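Protein E3 homolog (PDB 1SFU) binds left-handed Z-DNA through its N-terminal Zalpha domain and probably blocks host antiviral responses triggered by double-stranded RNA. Local coordinates at residues C[50-54]-C[66-70]. Numbering follows the deposited sequence.
Sequences LYKLQ and PPKWF. With nucleotides of chain A.
An edge-to-face stack of Tyr51 and Trp69 joins helix 43-55 to strand 68-71 against the bound DNA, and illustrates how a protein core can orient a nucleic-acid-binding side chain. Trp69 sends the CZ2–CH2 edge of its indole at the Tyr51 ring, the planes standing at 86° and Trp69 CZ2 lying 3.4 Å from Tyr51 CZ. With CG anti to its carbonyl carbon (chi1 -74°), Tyr51 swings its ring across to the indole. The opposite face receives the C8 edge of the guanine of DG5 of chain A, tilted and not stacked flat, with C8 3.6 Å from Tyr51 CE1. In the plane of that ring, Tyr51 OH donates a 2.6 Å hydrogen bond to OP1 of DC4 of chain A. The tryptophan is steadied in turn by Leu50, which lays CD1 over the indole in a CH-pi contact, 3.7 Å from the centroid of the five-membered ring. Pro66, entered through a cis peptide bond, leads into Pro67, whose ring rests on the DNA backbone, with Pro67 CD 3.4 Å from O3' of DG3 of chain A. A recognition-helix tyrosine backed by a beta-strand tryptophan, with a proline pair alongside, is the hallmark of the winged helix-turn-helix Zalpha fold and its Z-DNA-binding surface.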
ATOM      1  N   LEU C  50      11.021  -8.078  -5.662  1.00 21.55           N
ATOM      2  CA  LEU C  50      10.630  -8.126  -7.065  1.00 21.30           C
ATOM      3  C   LEU C  50      10.634  -6.744  -7.704  1.00 20.29           C
ATOM      4  O   LEU C  50      11.125  -6.578  -8.817  1.00 21.37           O
ATOM      5  CB  LEU C  50       9.248  -8.760  -7.218  1.00 16.72           C
ATOM      6  CG  LEU C  50       9.181 -10.282  -7.140  1.00 18.97           C
ATOM      7  CD1 LEU C  50       7.724 -10.726  -7.131  1.00 18.99           C
ATOM      8  CD2 LEU C  50       9.916 -10.893  -8.322  1.00 17.09           C
ATOM      9  N   TYR C  51      10.096  -5.747  -7.008  1.00 20.56           N
ATOM     10  CA  TYR C  51      10.080  -4.404  -7.574  1.00 21.64           C
ATOM     11  C   TYR C  51      11.473  -3.783  -7.607  1.00 23.15           C
ATOM     12  O   TYR C  51      11.778  -3.000  -8.498  1.00 24.28           O
ATOM     13  CB  TYR C  51       9.087  -3.504  -6.826  1.00 18.82           C
ATOM     14  CG  TYR C  51       7.652  -3.835  -7.175  1.00 16.77           C
ATOM     15  CD1 TYR C  51       6.890  -4.692  -6.379  1.00 14.21           C
ATOM     16  CD2 TYR C  51       7.080  -3.339  -8.341  1.00 16.88           C
ATOM     17  CE1 TYR C  51       5.581  -5.048  -6.750  1.00 12.58           C
ATOM     18  CE2 TYR C  51       5.785  -3.683  -8.723  1.00 17.25           C
ATOM     19  CZ  TYR C  51       5.040  -4.535  -7.929  1.00 18.30           C
ATOM     20  OH  TYR C  51       3.766  -4.877  -8.335  1.00 15.42           O
ATOM     21  N   LYS C  52      12.318  -4.138  -6.645  1.00 26.84           N
ATOM     22  CA  LYS C  52      13.691  -3.628  -6.620  1.00 28.83           C
ATOM     23  C   LYS C  52      14.439  -4.274  -7.791  1.00 28.77           C
ATOM     24  O   LYS C  52      15.231  -3.632  -8.482  1.00 29.34           O
ATOM     25  CB  LYS C  52      14.383  -3.996  -5.303  1.00 31.10           C
ATOM     26  CG  LYS C  52      13.865  -3.267  -4.067  1.00 37.01           C
ATOM     27  CD  LYS C  52      14.441  -3.893  -2.787  1.00 20.04           C
ATOM     28  CE  LYS C  52      13.966  -3.197  -1.518  1.00 20.04           C
ATOM     29  NZ  LYS C  52      14.572  -1.845  -1.358  1.00 20.04           N
ATOM     30  N   LEU C  53      14.163  -5.551  -8.016  1.00 28.74           N
ATOM     31  CA  LEU C  53      14.795  -6.290  -9.090  1.00 28.29           C
ATOM     32  C   LEU C  53      14.370  -5.737 -10.453  1.00 28.52           C
ATOM     33  O   LEU C  53      15.153  -5.745 -11.406  1.00 28.25           O
ATOM     34  CB  LEU C  53      14.427  -7.766  -8.974  1.00 30.47           C
ATOM     35  CG  LEU C  53      15.207  -8.775  -9.809  1.00 33.01           C
ATOM     36  CD1 LEU C  53      16.694  -8.739  -9.439  1.00 32.97           C
ATOM     37  CD2 LEU C  53      14.628 -10.163  -9.553  1.00 35.70           C
ATOM     38  N   GLN C  54      13.134  -5.249 -10.553  1.00 26.73           N
ATOM     39  CA  GLN C  54      12.677  -4.695 -11.825  1.00 27.00           C
ATOM     40  C   GLN C  54      13.455  -3.418 -12.111  1.00 26.58           C
ATOM     41  O   GLN C  54      13.739  -3.100 -13.264  1.00 26.28           O
ATOM     42  CB  GLN C  54      11.173  -4.396 -11.805  1.00 26.59           C
ATOM     43  CG  GLN C  54      10.676  -3.782 -13.107  1.00 25.04           C
ATOM     44  CD  GLN C  54       9.171  -3.650 -13.174  1.00 28.16           C
ATOM     45  OE1 GLN C  54       8.541  -3.096 -12.270  1.00 28.63           O
ATOM     46  NE2 GLN C  54       8.581  -4.148 -14.260  1.00 25.51           N
ATOM     47  N   PRO C  66      -3.148 -11.295 -10.306  1.00 24.74           N
ATOM     48  CA  PRO C  66      -2.117 -10.356  -9.849  1.00 23.67           C
ATOM     49  C   PRO C  66      -1.003 -10.145 -10.883  1.00 21.46           C
ATOM     50  O   PRO C  66      -1.005 -10.757 -11.952  1.00 20.12           O
ATOM     51  CB  PRO C  66      -1.598 -11.024  -8.580  1.00 22.38           C
ATOM     52  CG  PRO C  66      -1.588 -12.455  -8.978  1.00 22.00           C
ATOM     53  CD  PRO C  66      -2.937 -12.622  -9.698  1.00 23.62           C
ATOM     54  N   PRO C  67      -0.032  -9.274 -10.575  1.00 20.72           N
ATOM     55  CA  PRO C  67       1.048  -9.046 -11.542  1.00 19.85           C
ATOM     56  C   PRO C  67       1.849 -10.305 -11.857  1.00 20.76           C
ATOM     57  O   PRO C  67       2.089 -11.138 -10.986  1.00 20.64           O
ATOM     58  CB  PRO C  67       1.905  -7.984 -10.859  1.00 18.65           C
ATOM     59  CG  PRO C  67       0.879  -7.205 -10.042  1.00 20.85           C
ATOM     60  CD  PRO C  67       0.040  -8.314  -9.458  1.00 19.38           C
ATOM     61  N   LYS C  68       2.249 -10.437 -13.117  1.00 21.79           N
ATOM     62  CA  LYS C  68       3.054 -11.568 -13.562  1.00 22.57           C
ATOM     63  C   LYS C  68       4.483 -11.059 -13.720  1.00 22.16           C
ATOM     64  O   LYS C  68       4.704  -9.933 -14.164  1.00 21.65           O
ATOM     65  CB  LYS C  68       2.516 -12.105 -14.890  1.00 27.07           C
ATOM     66  CG  LYS C  68       1.128 -12.719 -14.752  1.00 31.68           C
ATOM     67  CD  LYS C  68       0.452 -12.978 -16.099  1.00 35.55           C
ATOM     68  CE  LYS C  68      -0.961 -13.527 -15.888  1.00 37.69           C
ATOM     69  NZ  LYS C  68      -1.814 -13.521 -17.109  1.00 38.71           N
ATOM     70  N   TRP C  69       5.451 -11.880 -13.341  1.00 21.49           N
ATOM     71  CA  TRP C  69       6.844 -11.481 -13.422  1.00 19.47           C
ATOM     72  C   TRP C  69       7.650 -12.343 -14.391  1.00 22.09           C
ATOM     73  O   TRP C  69       7.711 -13.574 -14.247  1.00 19.53           O
ATOM     74  CB  TRP C  69       7.457 -11.518 -12.019  1.00 18.44           C
ATOM     75  CG  TRP C  69       6.768 -10.580 -11.067  1.00 17.11           C
ATOM     76  CD1 TRP C  69       5.600 -10.803 -10.394  1.00 19.76           C
ATOM     77  CD2 TRP C  69       7.177  -9.248 -10.729  1.00 16.67           C
ATOM     78  NE1 TRP C  69       5.256  -9.689  -9.657  1.00 17.67           N
ATOM     79  CE2 TRP C  69       6.207  -8.721  -9.847  1.00 18.28           C
ATOM     80  CE3 TRP C  69       8.271  -8.448 -11.087  1.00 18.27           C
ATOM     81  CZ2 TRP C  69       6.296  -7.426  -9.318  1.00 17.23           C
ATOM     82  CZ3 TRP C  69       8.362  -7.158 -10.559  1.00 18.10           C
ATOM     83  CH2 TRP C  69       7.379  -6.663  -9.685  1.00 19.35           C
ATOM     84  N   PHE C  70       8.253 -11.676 -15.377  1.00 21.66           N
ATOM     85  CA  PHE C  70       9.065 -12.322 -16.413  1.00 24.20           C
ATOM     86  C   PHE C  70      10.549 -11.998 -16.261  1.00 25.16           C
ATOM     87  O   PHE C  70      10.917 -10.908 -15.813  1.00 22.17           O
ATOM     88  CB  PHE C  70       8.661 -11.841 -17.816  1.00 24.43           C
ATOM     89  CG  PHE C  70       7.252 -12.161 -18.204  1.00 27.65           C
ATOM     90  CD1 PHE C  70       6.182 -11.468 -17.643  1.00 27.50           C
ATOM     91  CD2 PHE C  70       6.990 -13.140 -19.162  1.00 29.60           C
ATOM     92  CE1 PHE C  70       4.869 -11.744 -18.030  1.00 26.43           C
ATOM     93  CE2 PHE C  70       5.677 -13.423 -19.555  1.00 28.87           C
ATOM     94  CZ  PHE C  70       4.618 -12.721 -18.986  1.00 27.78           C
TER
ATOM     95  P    DG A   5       2.987  -5.923  -0.555  1.00 19.93           P
ATOM     96  OP1  DG A   5       2.755  -7.213  -1.240  1.00 20.56           O
ATOM     97  OP2  DG A   5       3.092  -5.877   0.927  1.00 20.78           O
ATOM     98  O5'  DG A   5       4.315  -5.294  -1.165  1.00 20.05           O
ATOM     99  C5'  DG A   5       4.722  -3.986  -0.777  1.00 22.69           C
ATOM    100  C4'  DG A   5       5.923  -3.542  -1.580  1.00 20.46           C
ATOM    101  O4'  DG A   5       5.581  -3.547  -2.983  1.00 16.31           O
ATOM    102  C3'  DG A   5       6.359  -2.119  -1.264  1.00 22.35           C
ATOM    103  O3'  DG A   5       7.505  -2.175  -0.410  1.00 25.34           O
ATOM    104  C2'  DG A   5       6.883  -1.608  -2.598  1.00 20.38           C
ATOM    105  C1'  DG A   5       6.173  -2.448  -3.649  1.00 18.60           C
ATOM    106  N9   DG A   5       5.117  -1.768  -4.395  1.00 18.98           N
ATOM    107  C8   DG A   5       5.013  -1.681  -5.761  1.00 18.85           C
ATOM    108  N7   DG A   5       3.935  -1.058  -6.156  1.00 19.15           N
ATOM    109  C5   DG A   5       3.291  -0.700  -4.980  1.00 17.56           C
ATOM    110  C6   DG A   5       2.062  -0.013  -4.782  1.00 19.96           C
ATOM    111  O6   DG A   5       1.272   0.414  -5.639  1.00 17.65           O
ATOM    112  N1   DG A   5       1.779   0.152  -3.427  1.00 18.32           N
ATOM    113  C2   DG A   5       2.568  -0.302  -2.397  1.00 19.45           C
ATOM    114  N2   DG A   5       2.112  -0.050  -1.156  1.00 16.80           N
ATOM    115  N3   DG A   5       3.712  -0.954  -2.569  1.00 17.91           N
ATOM    116  C4   DG A   5       4.010  -1.115  -3.879  1.00 17.85           C
ATOM    117  P    DC A   4       1.130  -6.183  -6.016  1.00 22.16           P
ATOM    118  OP1  DC A   4       2.362  -6.422  -6.815  1.00 20.82           O
ATOM    119  OP2  DC A   4       0.705  -7.184  -5.017  1.00 19.92           O
ATOM    120  O5'  DC A   4       1.212  -4.765  -5.295  1.00 19.07           O
ATOM    121  C5'  DC A   4       2.396  -4.336  -4.638  1.00 18.46           C
ATOM    122  C4'  DC A   4       2.078  -3.892  -3.228  1.00 17.15           C
ATOM    123  O4'  DC A   4       1.207  -2.732  -3.255  1.00 18.12           O
ATOM    124  C3'  DC A   4       1.366  -4.942  -2.371  1.00 16.58           C
ATOM    125  O3'  DC A   4       1.852  -4.893  -1.023  1.00 17.33           O
ATOM    126  C2'  DC A   4      -0.078  -4.478  -2.379  1.00 17.10           C
ATOM    127  C1'  DC A   4       0.085  -2.970  -2.409  1.00 15.56           C
ATOM    128  N1   DC A   4      -1.074  -2.266  -2.975  1.00 17.72           N
ATOM    129  C2   DC A   4      -1.981  -1.672  -2.105  1.00 17.41           C
ATOM    130  O2   DC A   4      -1.771  -1.755  -0.890  1.00 15.67           O
ATOM    131  N3   DC A   4      -3.064  -1.027  -2.606  1.00 16.90           N
ATOM    132  C4   DC A   4      -3.252  -0.969  -3.927  1.00 15.97           C
ATOM    133  N4   DC A   4      -4.342  -0.324  -4.385  1.00 15.10           N
ATOM    134  C5   DC A   4      -2.336  -1.565  -4.843  1.00 16.29           C
ATOM    135  C6   DC A   4      -1.269  -2.198  -4.327  1.00 17.38           C
ATOM    136  P    DG A   3      -3.920  -9.979  -5.058  1.00 25.51           P
ATOM    137  OP1  DG A   3      -4.720 -10.988  -5.795  1.00 31.01           O
ATOM    138  OP2  DG A   3      -2.776 -10.402  -4.226  1.00 25.80           O
ATOM    139  O5'  DG A   3      -3.454  -8.889  -6.122  1.00 27.94           O
ATOM    140  C5'  DG A   3      -2.482  -7.914  -5.769  1.00 24.94           C
ATOM    141  C4'  DG A   3      -2.257  -6.955  -6.912  1.00 23.25           C
ATOM    142  O4'  DG A   3      -3.525  -6.415  -7.325  1.00 23.24           O
ATOM    143  C3'  DG A   3      -1.403  -5.759  -6.524  1.00 21.59           C
ATOM    144  O3'  DG A   3      -0.089  -5.995  -7.041  1.00 21.26           O
ATOM    145  C2'  DG A   3      -1.977  -4.624  -7.357  1.00 21.46           C
ATOM    146  C1'  DG A   3      -3.404  -5.052  -7.680  1.00 21.70           C
ATOM    147  N9   DG A   3      -4.476  -4.327  -6.999  1.00 20.12           N
ATOM    148  C8   DG A   3      -5.512  -3.653  -7.603  1.00 20.78           C
ATOM    149  N7   DG A   3      -6.345  -3.122  -6.751  1.00 21.09           N
ATOM    150  C5   DG A   3      -5.831  -3.460  -5.506  1.00 20.82           C
ATOM    151  C6   DG A   3      -6.317  -3.165  -4.208  1.00 19.70           C
ATOM    152  O6   DG A   3      -7.331  -2.527  -3.897  1.00 19.80           O
ATOM    153  N1   DG A   3      -5.494  -3.696  -3.218  1.00 16.94           N
ATOM    154  C2   DG A   3      -4.352  -4.418  -3.451  1.00 18.35           C
ATOM    155  N2   DG A   3      -3.691  -4.840  -2.362  1.00 14.75           N
ATOM    156  N3   DG A   3      -3.887  -4.704  -4.664  1.00 17.40           N
ATOM    157  C4   DG A   3      -4.671  -4.195  -5.638  1.00 19.10           C
TER